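Local coordinates for protein cytosolic phospholipase A2 delta (Homo sapiens, PDB 5IZ5) that hydrolyses glycerophospholipids at the sn-2 position in a calcium-dependent manner, preferring linoleic acid there and releasing a free fatty acid and a lysophospholipid, at residues 303-306 and 307-311; 429-432 and 433-437; 503-507 and 508-512; 656-659 and 660-663; 798-801 and 802-806. The protein carries 3 engineered substitutions. One frame throughout, in Å; residues are numbered along the deposited sequence.

Interaction 1. Residues 303-306 and 307-311; sequences QVVA and KALKQ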
loop_
_atom_site.group_PDB
_atom_site.type_symbol
_atom_site.label_atom_id
_atom_site.label_comp_id
_atom_site.label_asym_id
_atom_site.label_seq_id
_atom_site.Cartn_x
_atom_site.Cartn_y
_atom_site.Cartn_z
ATOM N N GLN B 303 -13.067 1.016 -27.862
ATOM C CA GLN B 303 -13.925 1.586 -28.901
ATOM C C GLN B 303 -13.622 3.060 -29.098
ATOM O O GLN B 303 -13.510 3.525 -30.233
ATOM C CB GLN B 303 -15.405 1.425 -28.554
ATOM C CG GLN B 303 -15.956 0.046 -28.894
ATOM C CD GLN B 303 -16.216 -0.092 -30.391
ATOM O OE1 GLN B 303 -17.229 0.389 -30.904
ATOM N NE2 GLN B 303 -15.287 -0.725 -31.101
ATOM N N VAL B 304 -13.490 3.788 -27.991
ATOM C CA VAL B 304 -13.183 5.218 -28.048
ATOM C C VAL B 304 -11.783 5.435 -28.624
ATOM O O VAL B 304 -11.563 6.359 -29.401
ATOM C CB VAL B 304 -13.304 5.901 -26.662
ATOM C CG1 VAL B 304 -12.898 7.369 -26.738
ATOM C CG2 VAL B 304 -14.729 5.789 -26.129
ATOM N N VAL B 305 -10.849 4.565 -28.254
ATOM C CA VAL B 305 -9.476 4.643 -28.757
ATOM C C VAL B 305 -9.392 4.316 -30.252
ATOM O O VAL B 305 -8.711 5.014 -31.005
ATOM C CB VAL B 305 -8.536 3.703 -27.972
ATOM C CG1 VAL B 305 -7.152 3.667 -28.599
ATOM C CG2 VAL B 305 -8.437 4.138 -26.512
ATOM N N ALA B 306 -10.077 3.257 -30.674
ATOM C CA ALA B 306 -10.102 2.861 -32.090
ATOM C C ALA B 306 -10.566 4.017 -32.973
ATOM O O ALA B 306 -9.942 4.324 -33.992
ATOM C CB ALA B 306 -11.010 1.659 -32.287
ATOM N N LYS B 307 -11.653 4.663 -32.558
ATOM C CA LYS B 307 -12.199 5.813 -33.278
ATOM C C LYS B 307 -11.201 6.969 -33.312
ATOM O O LYS B 307 -10.892 7.497 -34.382
ATOM C CB LYS B 307 -13.506 6.296 -32.640
ATOM C CG LYS B 307 -14.593 6.652 -33.641
ATOM C CD LYS B 307 -15.593 7.641 -33.060
ATOM C CE LYS B 307 -14.978 9.021 -32.875
ATOM N NZ LYS B 307 -15.983 10.007 -32.395
ATOM N N ALA B 308 -10.699 7.360 -32.142
ATOM C CA ALA B 308 -9.765 8.484 -32.045
ATOM C C ALA B 308 -8.468 8.222 -32.812
ATOM O O ALA B 308 -7.870 9.146 -33.358
ATOM C CB ALA B 308 -9.460 8.794 -30.586
ATOM N N LEU B 309 -8.043 6.962 -32.852
ATOM C CA LEU B 309 -6.861 6.578 -33.616
ATOM C C LEU B 309 -7.073 6.693 -35.125
ATOM O O LEU B 309 -6.193 7.164 -35.845
ATOM C CB LEU B 309 -6.448 5.144 -33.304
ATOM C CG LEU B 309 -5.412 4.926 -32.210
ATOM C CD1 LEU B 309 -5.174 3.439 -32.061
ATOM C CD2 LEU B 309 -4.107 5.637 -32.531
ATOM N N LYS B 310 -8.224 6.232 -35.602
ATOM C CA LYS B 310 -8.550 6.345 -37.020
ATOM C C LYS B 310 -8.494 7.807 -37.471
ATOM O O LYS B 310 -7.892 8.122 -38.495
ATOM C CB LYS B 310 -9.930 5.752 -37.311
ATOM C CG LYS B 310 -10.362 5.918 -38.761
ATOM C CD LYS B 310 -11.496 4.988 -39.134
ATOM C CE LYS B 310 -12.014 5.302 -40.529
ATOM N NZ LYS B 310 -13.022 4.303 -40.962
ATOM N N GLN B 311 -9.113 8.688 -36.691
ATOM C CA GLN B 311 -9.145 10.112 -37.001
ATOM C C GLN B 311 -7.763 10.747 -36.937
ATOM O O GLN B 311 -7.408 11.543 -37.801
ATOM C CB GLN B 311 -10.089 10.829 -36.039
ATOM C CG GLN B 311 -10.358 12.284 -36.393
ATOM C CD GLN B 311 -11.507 12.880 -35.595
ATOM O OE1 GLN B 311 -12.318 12.158 -35.003
ATOM N NE2 GLN B 311 -11.569 14.207 -35.563
#
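Leu309 N donates to Val305 O at 2.8 Å, the shortest of four successive i to i+4 bonds that define this stretch as regular alpha-helix, part of helix 292-313 in the catalytic PLA2c region. The others follow the same ladder: Lys307 N to Gln303 O, Ala308 N to Val304 O, and Lys310 N to Ala306 O at 3.0 Å. A helix of this kind illustrates how backbone bonding sets the spacing that side chains then exploit.

Val305 and Leu309, one turn apart, lie side by side and point the same way into the protein. The two meet through single methyls: Val305 turns CG1 anti to its own N (chi1 173°), and that branch rests 4.0 Å from Leu309 CD1. Beneath this pair the valine carbonyl is wrapped by carbon as well as by the N-H, with Leu309 CB 3.2 Å and Leu309 CG 3.5 Å from Val305 O. On the buried side, Val305 packs on Val324 and Leu309 on Pro325, which fastens the helix to the loop between it and strand 327-331. The solvent-facing side carries the lysines. Lys310 runs out fully extended to a salt bridge with Asp318 in that same loop, while Lys307 stays near the preceding turn through its CB, 3.7 Å from Gln303 O. Closer in, Ala308 CB touches Val304 O at 3.4 Å.

Interaction 2. Residues 429-432 and 433-437; sequences VDLW and ALVLE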
loop_
_atom_site.group_PDB
_atom_site.type_symbol
_atom_site.label_atom_id
_atom_site.label_comp_id
_atom_site.label_asym_id
_atom_site.label_seq_id
_atom_site.Cartn_x
_atom_site.Cartn_y
_atom_site.Cartn_z
ATOM N N VAL B 429 -0.181 12.836 8.242
ATOM C CA VAL B 429 -0.938 12.637 7.016
ATOM C C VAL B 429 -2.345 13.187 7.137
ATOM O O VAL B 429 -2.864 13.766 6.190
ATOM C CB VAL B 429 -0.992 11.146 6.631
ATOM C CG1 VAL B 429 -2.071 10.879 5.591
ATOM C CG2 VAL B 429 0.367 10.703 6.116
ATOM N N ASP B 430 -2.951 13.032 8.309
ATOM C CA ASP B 430 -4.296 13.534 8.522
ATOM C C ASP B 430 -4.340 15.047 8.478
ATOM O O ASP B 430 -5.260 15.612 7.881
ATOM C CB ASP B 430 -4.874 13.014 9.836
ATOM C CG ASP B 430 -4.981 11.511 9.852
ATOM O OD1 ASP B 430 -5.844 10.968 9.136
ATOM O OD2 ASP B 430 -4.196 10.863 10.560
ATOM N N LEU B 431 -3.348 15.713 9.073
ATOM C CA LEU B 431 -3.335 17.176 9.036
ATOM C C LEU B 431 -3.021 17.653 7.628
ATOM O O LEU B 431 -3.611 18.614 7.147
ATOM C CB LEU B 431 -2.319 17.761 10.012
ATOM C CG LEU B 431 -2.266 19.291 10.035
ATOM C CD1 LEU B 431 -3.612 19.900 10.405
ATOM C CD2 LEU B 431 -1.190 19.767 10.995
ATOM N N TRP B 432 -2.067 16.990 6.985
ATOM C CA TRP B 432 -1.678 17.340 5.627
ATOM C C TRP B 432 -2.867 17.210 4.674
ATOM O O TRP B 432 -3.051 18.051 3.793
ATOM C CB TRP B 432 -0.503 16.481 5.186
ATOM C CG TRP B 432 -0.158 16.572 3.742
ATOM C CD1 TRP B 432 -0.030 15.531 2.880
ATOM C CD2 TRP B 432 0.110 17.762 2.985
ATOM N NE1 TRP B 432 0.299 15.991 1.633
ATOM C CE2 TRP B 432 0.392 17.358 1.668
ATOM C CE3 TRP B 432 0.140 19.131 3.293
ATOM C CZ2 TRP B 432 0.708 18.269 0.656
ATOM C CZ3 TRP B 432 0.451 20.040 2.284
ATOM C CH2 TRP B 432 0.730 19.603 0.981
ATOM N N ALA B 433 -3.704 16.200 4.902
ATOM C CA ALA B 433 -4.921 16.023 4.114
ATOM C C ALA B 433 -5.808 17.250 4.163
ATOM O O ALA B 433 -6.270 17.721 3.124
ATOM C CB ALA B 433 -5.690 14.804 4.588
ATOM N N LEU B 434 -6.018 17.788 5.362
ATOM C CA LEU B 434 -6.935 18.915 5.540
ATOM C C LEU B 434 -6.347 20.210 4.992
ATOM O O LEU B 434 -7.043 21.020 4.387
ATOM C CB LEU B 434 -7.308 19.083 7.015
ATOM C CG LEU B 434 -7.956 17.874 7.702
ATOM C CD1 LEU B 434 -8.142 18.146 9.185
ATOM C CD2 LEU B 434 -9.281 17.520 7.055
ATOM N N VAL B 435 -5.054 20.397 5.216
ATOM C CA VAL B 435 -4.347 21.566 4.733
ATOM C C VAL B 435 -4.248 21.574 3.207
ATOM O O VAL B 435 -4.530 22.589 2.567
ATOM C CB VAL B 435 -2.942 21.609 5.359
ATOM C CG1 VAL B 435 -2.018 22.552 4.600
ATOM C CG2 VAL B 435 -3.047 21.990 6.829
ATOM N N LEU B 436 -3.850 20.442 2.643
ATOM C CA LEU B 436 -3.782 20.289 1.198
ATOM C C LEU B 436 -5.150 20.553 0.574
ATOM O O LEU B 436 -5.252 21.281 -0.409
ATOM C CB LEU B 436 -3.300 18.887 0.829
ATOM C CG LEU B 436 -3.262 18.543 -0.655
ATOM C CD1 LEU B 436 -2.329 19.483 -1.411
ATOM C CD2 LEU B 436 -2.843 17.095 -0.848
ATOM N N GLU B 437 -6.196 19.985 1.175
ATOM C CA GLU B 437 -7.560 20.207 0.709
ATOM C C GLU B 437 -7.899 21.691 0.684
ATOM O O GLU B 437 -8.477 22.182 -0.283
ATOM C CB GLU B 437 -8.567 19.464 1.592
ATOM C CG GLU B 437 -9.997 19.514 1.076
ATOM C CD GLU B 437 -10.967 18.744 1.950
ATOM O OE1 GLU B 437 -10.983 18.967 3.179
ATOM O OE2 GLU B 437 -11.714 17.905 1.410
#
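Helix 428-441 of the catalytic domain offers a compact example of an aromatic residue paired with an aliphatic one a turn later: Trp432 lies against Leu436. The leucine CB stands 3.9 Å from the centroid of the indole six-membered ring and only 4° off the ring normal, a CH-pi contact over one face. Farther along the same side chain, Leu436 CD1 reaches Trp432 CZ2 at 3.9 Å, and CD2 approaches the same carbon. With CG anti to the backbone N (chi1 170°), Trp432 swings its ring along the helix to this leucine. The backbone bond from Leu436 N to Trp432 O, 2.8 Å, fixes the spacing of the pair, while Val435 CG1 comes obliquely to Trp432 CZ3 at 4.2 Å. Replacing the tryptophan with an alanine would probably leave Leu436 CB without the indole face it packs on and Ser532 OG without its NE1 donor. The ring also stacks with Phe535 and meets Trp582, and its side chain lies about 7 Å from that of Asp651, the probable proton acceptor. Around the helix, Trp369 of helix 367-375 touches both Trp432 and Leu436, helix 524-531 packs on Ala433, and helix 406-422 on Leu434 and Val435.

Interaction 3. Residues 503-507 and 508-512; sequences PELFG and SEFFM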
loop_
_atom_site.group_PDB
_atom_site.type_symbol
_atom_site.label_atom_id
_atom_site.label_comp_id
_atom_site.label_asym_id
_atom_site.label_seq_id
_atom_site.Cartn_x
_atom_site.Cartn_y
_atom_site.Cartn_z
ATOM N N PRO B 503 -11.986 0.236 -3.675
ATOM C CA PRO B 503 -11.487 1.397 -2.953
ATOM C C PRO B 503 -12.360 1.795 -1.772
ATOM O O PRO B 503 -11.835 2.293 -0.777
ATOM C CB PRO B 503 -11.483 2.499 -4.019
ATOM C CG PRO B 503 -12.440 2.031 -5.062
ATOM C CD PRO B 503 -12.271 0.548 -5.085
ATOM N N GLU B 504 -13.675 1.568 -1.877
ATOM C CA GLU B 504 -14.608 1.889 -0.790
ATOM C C GLU B 504 -14.320 1.080 0.474
ATOM O O GLU B 504 -14.652 1.516 1.563
ATOM C CB GLU B 504 -16.085 1.749 -1.221
ATOM C CG GLU B 504 -16.491 0.398 -1.785
ATOM C CD GLU B 504 -16.407 0.358 -3.298
ATOM O OE1 GLU B 504 -15.345 0.701 -3.887
ATOM O OE2 GLU B 504 -17.426 -0.027 -3.895
ATOM N N LEU B 505 -13.658 -0.064 0.339
ATOM C CA LEU B 505 -13.295 -0.880 1.491
ATOM C C LEU B 505 -11.859 -0.682 2.000
ATOM O O LEU B 505 -11.491 -1.248 3.028
ATOM C CB LEU B 505 -13.530 -2.357 1.163
ATOM C CG LEU B 505 -14.984 -2.760 0.892
ATOM C CD1 LEU B 505 -15.064 -4.265 0.719
ATOM C CD2 LEU B 505 -15.921 -2.310 2.009
ATOM N N PHE B 506 -11.052 0.111 1.297
ATOM C CA PHE B 506 -9.685 0.380 1.739
ATOM C C PHE B 506 -9.708 1.235 2.998
ATOM O O PHE B 506 -10.278 2.327 3.008
ATOM C CB PHE B 506 -8.853 1.084 0.665
ATOM C CG PHE B 506 -7.537 1.568 1.176
ATOM C CD1 PHE B 506 -6.489 0.680 1.365
ATOM C CD2 PHE B 506 -7.361 2.898 1.518
ATOM C CE1 PHE B 506 -5.277 1.111 1.864
ATOM C CE2 PHE B 506 -6.154 3.338 2.015
ATOM C CZ PHE B 506 -5.115 2.445 2.190
ATOM N N GLY B 507 -9.068 0.733 4.047
ATOM C CA GLY B 507 -9.129 1.359 5.358
ATOM C C GLY B 507 -10.058 0.633 6.319
ATOM O O GLY B 507 -10.100 0.963 7.502
ATOM N N SER B 508 -10.808 -0.348 5.817
ATOM C CA SER B 508 -11.652 -1.177 6.681
ATOM C C SER B 508 -10.821 -2.286 7.286
ATOM O O SER B 508 -9.692 -2.527 6.862
ATOM C CB SER B 508 -12.848 -1.753 5.910
ATOM O OG SER B 508 -13.771 -0.729 5.573
ATOM N N GLU B 509 -11.383 -2.961 8.280
ATOM C CA GLU B 509 -10.676 -4.017 8.994
ATOM C C GLU B 509 -11.067 -5.379 8.442
ATOM O O GLU B 509 -12.242 -5.646 8.200
ATOM C CB GLU B 509 -10.973 -3.931 10.493
ATOM C CG GLU B 509 -10.360 -2.697 11.140
ATOM C CD GLU B 509 -10.850 -2.437 12.552
ATOM O OE1 GLU B 509 -11.589 -3.277 13.109
ATOM O OE2 GLU B 509 -10.498 -1.368 13.095
ATOM N N PHE B 510 -10.068 -6.233 8.257
ATOM C CA PHE B 510 -10.247 -7.512 7.612
ATOM C C PHE B 510 -9.596 -8.607 8.419
ATOM O O PHE B 510 -8.682 -8.355 9.211
ATOM C CB PHE B 510 -9.582 -7.506 6.230
ATOM C CG PHE B 510 -10.265 -6.625 5.218
ATOM C CD1 PHE B 510 -11.084 -7.175 4.240
ATOM C CD2 PHE B 510 -10.076 -5.252 5.229
ATOM C CE1 PHE B 510 -11.699 -6.370 3.298
ATOM C CE2 PHE B 510 -10.688 -4.442 4.285
ATOM C CZ PHE B 510 -11.497 -5.006 3.319
ATOM N N PHE B 511 -10.061 -9.834 8.187
ATOM C CA PHE B 511 -9.393 -11.025 8.684
ATOM C C PHE B 511 -9.603 -12.197 7.726
ATOM O O PHE B 511 -10.732 -12.556 7.389
ATOM C CB PHE B 511 -9.898 -11.405 10.069
ATOM C CG PHE B 511 -9.264 -12.655 10.608
ATOM C CD1 PHE B 511 -9.992 -13.837 10.713
ATOM C CD2 PHE B 511 -7.929 -12.659 10.973
ATOM C CE1 PHE B 511 -9.400 -14.995 11.195
ATOM C CE2 PHE B 511 -7.327 -13.812 11.458
ATOM C CZ PHE B 511 -8.065 -14.981 11.563
ATOM N N MET B 512 -8.501 -12.794 7.292
ATOM C CA MET B 512 -8.519 -13.920 6.357
ATOM C C MET B 512 -9.367 -13.631 5.115
ATOM O O MET B 512 -10.098 -14.500 4.627
ATOM C CB MET B 512 -9.006 -15.191 7.056
ATOM C CG MET B 512 -8.619 -16.485 6.362
ATOM S SD MET B 512 -6.875 -16.828 6.491
ATOM C CE MET B 512 -6.734 -17.282 8.221
HETATM O O HOH W 1 -13.224 1.526 4.016
HETATM O O HOH W 2 -7.979 -1.688 4.768
#
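The backbone folds into a type II beta turn from Leu505 to Ser508, closed by Ser508 N donating to Leu505 O at 3.0 Å. Gly507 fills the third position with a positive phi of 103°; there a CB would be jammed against the carbonyl oxygen of Phe506, so the backbone itself calls for glycine. Through this turn the chain passes from a short 3-10 segment, 503-505, into strand 509-511. The case shows how a turn can be supported by more than its closing bond, since side chains gather round the accepting carbonyl and two waters bridge polar groups of the turn.

Leu505 O is the focus. Phe510, two residues beyond the turn, brings its ring back to it: the oxygen lies near the ring plane at the edge, 3.5 Å from Phe510 CE2. The ring is aimed there by a chi1 of -69°, which puts CG anti to the carbonyl carbon, and its CZ packs 4.0 Å from Leu505 CB. Ser508 CB also approaches Leu505 O, at 3.2 Å. Ser508 OG bonds Ile519 N and a water that also bonds Glu504 O.

Within the fold, Phe510 and Ser508 both touch Leu515 of strand 514-517, which pairs antiparallel with strand 509-511, and Phe506, the turn's second residue, meets Phe487 edge-to-face. A second water spans the turn's exit, accepting from Gly507 N at 2.8 Å and donating to Ser508 O at 2.8 Å.

Interaction 4. Residues 656-659 and 660-663; sequences INTS and SPSM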
loop_
_atom_site.group_PDB
_atom_site.type_symbol
_atom_site.label_atom_id
_atom_site.label_comp_id
_atom_site.label_asym_id
_atom_site.label_seq_id
_atom_site.Cartn_x
_atom_site.Cartn_y
_atom_site.Cartn_z
ATOM N N ILE B 656 11.641 6.034 -5.316
ATOM C CA ILE B 656 11.858 6.195 -6.766
ATOM C C ILE B 656 10.759 7.002 -7.435
ATOM O O ILE B 656 9.577 6.660 -7.323
ATOM C CB ILE B 656 11.907 4.846 -7.513
ATOM C CG1 ILE B 656 12.975 3.926 -6.915
ATOM C CG2 ILE B 656 12.188 5.098 -8.990
ATOM C CD1 ILE B 656 13.039 2.544 -7.540
ATOM N N ASN B 657 11.167 8.006 -8.212
ATOM C CA ASN B 657 10.250 9.010 -8.737
ATOM C C ASN B 657 9.571 8.587 -10.040
ATOM O O ASN B 657 9.652 9.296 -11.051
ATOM C CB ASN B 657 11.001 10.333 -8.926
ATOM C CG ASN B 657 10.080 11.506 -9.203
ATOM O OD1 ASN B 657 8.916 11.518 -8.797
ATOM N ND2 ASN B 657 10.603 12.510 -9.895
ATOM N N THR B 658 8.861 7.457 -9.988
ATOM C CA THR B 658 8.167 6.909 -11.149
ATOM C C THR B 658 6.813 6.295 -10.780
ATOM O O THR B 658 6.633 5.759 -9.679
ATOM C CB THR B 658 9.011 5.822 -11.840
ATOM O OG1 THR B 658 8.370 5.418 -13.054
ATOM C CG2 THR B 658 9.207 4.586 -10.933
ATOM N N SER B 659 5.865 6.380 -11.710
ATOM C CA SER B 659 4.573 5.710 -11.568
ATOM C C SER B 659 4.500 4.463 -12.454
ATOM O O SER B 659 3.425 3.916 -12.671
ATOM C CB SER B 659 3.427 6.685 -11.875
ATOM O OG SER B 659 3.453 7.125 -13.212
ATOM N N SER B 660 5.659 3.989 -12.910
ATOM C CA SER B 660 5.749 2.915 -13.901
ATOM C C SER B 660 5.279 1.516 -13.482
ATOM O O SER B 660 4.804 0.757 -14.326
ATOM C CB SER B 660 7.187 2.817 -14.427
ATOM O OG SER B 660 8.095 2.501 -13.389
ATOM N N PRO B 661 5.401 1.158 -12.193
ATOM C CA PRO B 661 4.973 -0.196 -11.804
ATOM C C PRO B 661 3.544 -0.579 -12.231
ATOM O O PRO B 661 3.284 -1.735 -12.572
ATOM C CB PRO B 661 5.092 -0.175 -10.279
ATOM C CG PRO B 661 6.145 0.838 -10.020
ATOM C CD PRO B 661 5.946 1.910 -11.048
ATOM N N SER B 662 2.636 0.387 -12.218
ATOM C CA SER B 662 1.260 0.157 -12.665
ATOM C C SER B 662 1.175 -0.152 -14.166
ATOM O O SER B 662 0.243 -0.837 -14.604
ATOM C CB SER B 662 0.383 1.370 -12.318
ATOM O OG SER B 662 -0.065 1.289 -10.966
ATOM N N MET B 663 2.137 0.354 -14.944
ATOM C CA MET B 663 2.225 0.042 -16.373
ATOM C C MET B 663 2.685 -1.396 -16.645
ATOM O O MET B 663 2.598 -1.844 -17.781
ATOM C CB MET B 663 3.140 1.041 -17.102
ATOM C CG MET B 663 2.652 2.490 -17.080
ATOM S SD MET B 663 0.986 2.662 -17.753
ATOM C CE MET B 663 0.668 4.414 -17.572
#
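Two hydroxyls, two residues apart, bond directly to each other in a buried loop: Thr658 OG1 and Ser660 OG are 2.9 Å apart, and either could be the donor. The arrangement follows an inverse gamma turn centred on Asn657 and leads into 660-663, whose backbone angles are helical. Thr658 holds OG1 anti to its backbone N (chi1 -174°), while Ser660 places OG between its own N and carbonyl carbon (chi1 62°), and these rotations bring the two oxygens together. The threonine methyl comes alongside as well, its CG2 being 3.4 Å from Ser660 OG and 4.2 Å from Pro661 CD. Pro661 CD in turn comes back to 3.3 Å from Ser659 C, two residues earlier. With a valine in place of Thr658, Ser660 OG would probably lose its hydroxyl mate and be left more at liberty to turn. Ser659 sends its OG the other way, to Ala331 O and Ser362 OG, and lies about 9 Å from the side chain of the nucleophile Ser365; Asn657 OD1 bonds Gly333 N beside the substrate-binding glycines. The hydroxyl pair thus gives each of its two polar groups a partner within the buried loop.

Interaction 5. Residues 798-801 and 802-806; sequences GAIL and QALRT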
loop_
_atom_site.group_PDB
_atom_site.type_symbol
_atom_site.label_atom_id
_atom_site.label_comp_id
_atom_site.label_asym_id
_atom_site.label_seq_id
_atom_site.Cartn_x
_atom_site.Cartn_y
_atom_site.Cartn_z
ATOM N N GLY B 798 4.403 15.065 -34.174
ATOM C CA GLY B 798 4.941 14.150 -35.171
ATOM C C GLY B 798 5.485 12.873 -34.569
ATOM O O GLY B 798 5.150 11.776 -35.018
ATOM N N ALA B 799 6.323 13.009 -33.546
ATOM C CA ALA B 799 6.918 11.853 -32.871
ATOM C C ALA B 799 5.854 10.955 -32.230
ATOM O O ALA B 799 5.970 9.729 -32.261
ATOM C CB ALA B 799 7.922 12.310 -31.825
ATOM N N ILE B 800 4.819 11.567 -31.658
ATOM C CA ILE B 800 3.741 10.812 -31.004
ATOM C C ILE B 800 2.960 10.000 -32.033
ATOM O O ILE B 800 2.699 8.808 -31.823
ATOM C CB ILE B 800 2.775 11.729 -30.220
ATOM C CG1 ILE B 800 3.515 12.450 -29.095
ATOM C CG2 ILE B 800 1.633 10.920 -29.617
ATOM C CD1 ILE B 800 2.757 13.627 -28.516
ATOM N N LEU B 801 2.602 10.645 -33.146
ATOM C CA LEU B 801 1.870 9.971 -34.219
ATOM C C LEU B 801 2.689 8.830 -34.814
ATOM O O LEU B 801 2.160 7.753 -35.076
ATOM C CB LEU B 801 1.461 10.966 -35.311
ATOM C CG LEU B 801 0.468 12.057 -34.898
ATOM C CD1 LEU B 801 0.347 13.120 -35.980
ATOM C CD2 LEU B 801 -0.901 11.488 -34.569
ATOM N N GLN B 802 3.980 9.073 -35.022
ATOM C CA GLN B 802 4.903 8.030 -35.479
ATOM C C GLN B 802 4.947 6.836 -34.531
ATOM O O GLN B 802 4.909 5.693 -34.974
ATOM C CB GLN B 802 6.302 8.600 -35.675
ATOM C CG GLN B 802 7.261 7.641 -36.368
ATOM C CD GLN B 802 8.715 7.967 -36.085
ATOM O OE1 GLN B 802 9.123 9.121 -36.197
ATOM N NE2 GLN B 802 9.507 6.953 -35.716
ATOM N N ALA B 803 5.034 7.104 -33.231
ATOM C CA ALA B 803 5.061 6.036 -32.231
ATOM C C ALA B 803 3.742 5.282 -32.222
ATOM O O ALA B 803 3.722 4.055 -32.123
ATOM C CB ALA B 803 5.357 6.592 -30.853
ATOM N N LEU B 804 2.641 6.016 -32.346
ATOM C CA LEU B 804 1.327 5.394 -32.451
ATOM C C LEU B 804 1.241 4.463 -33.663
ATOM O O LEU B 804 0.698 3.363 -33.554
ATOM C CB LEU B 804 0.222 6.451 -32.505
ATOM C CG LEU B 804 -0.095 7.127 -31.171
ATOM C CD1 LEU B 804 -0.926 8.382 -31.381
ATOM C CD2 LEU B 804 -0.803 6.171 -30.224
ATOM N N ARG B 805 1.788 4.892 -34.803
ATOM C CA ARG B 805 1.824 4.049 -36.001
ATOM C C ARG B 805 2.637 2.787 -35.770
ATOM O O ARG B 805 2.213 1.699 -36.148
ATOM C CB ARG B 805 2.393 4.804 -37.208
ATOM C CG ARG B 805 1.442 5.831 -37.786
ATOM C CD ARG B 805 1.952 6.407 -39.096
ATOM N NE ARG B 805 1.025 7.415 -39.605
ATOM C CZ ARG B 805 -0.136 7.151 -40.204
ATOM N NH1 ARG B 805 -0.540 5.898 -40.399
ATOM N NH2 ARG B 805 -0.903 8.154 -40.617
ATOM N N THR B 806 3.806 2.934 -35.154
ATOM C CA THR B 806 4.649 1.785 -34.832
ATOM C C THR B 806 3.950 0.853 -33.844
ATOM O O THR B 806 3.968 -0.364 -34.018
ATOM C CB THR B 806 5.990 2.222 -34.228
ATOM O OG1 THR B 806 6.580 3.231 -35.053
ATOM C CG2 THR B 806 6.938 1.039 -34.116
#
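Leu804 lies on helix 797-810, the last helix of the modelled chain, and its side chain can be followed outward against the turn before it. CB sits between two carbonyls, 3.5 Å from both Ile800 O and Leu801 O. CG comes closer to the first, at 3.3 Å, because a chi1 of -75° sets CG beside the leucine's own N, close to that oxygen. At the tip CD1 meets methyl carbon, Ile800 CG2 at 4.0 Å, and makes a looser approach to Leu801 CD2; CD2 leaves the helix to pack on Leu309 of helix 292-313. Ile800 and Leu804 thus run side by side and point the same way, as i and i+4 residues on one helical face can. The alpha-helical bonds beneath are regular, with Leu804 N giving to Ile800 O at 2.8 Å and Arg805 N to Leu801 O. Strand 730-734 receives this apolar face: Leu732 touches Ile800 and Ala803, while Leu672 of strand 672-676 touches Ala803 and Leu804. Just ahead of Leu804 in the chain, Gln802 O accepts twice from Thr806, whose N and OG1, each 3.0 Å away, arrive from opposite faces of the carbonyl plane.

From the N terminus, the five contacts follow one another in series; each is local, so none encloses or crosses another, and no long loop is closed. Interaction 1 lies in helix 292-313, between strands 285-286 and 327-331 of the mixed catalytic sheet. Interaction 2 is in helix 428-441; the centres of interaction 1 and interaction 2 are about 40 Å apart. Interaction 3 turns the chain into the small hairpin beginning at strand 509-511. Interaction 4 lies in the loop between strands 649-650 and 672-676. Interaction 5, on the closing helix, brings the ends of the catalytic region together: Leu804 CD2 packs 4.1 Å from Leu309 CD2 of interaction 1, the one direct touch among the five.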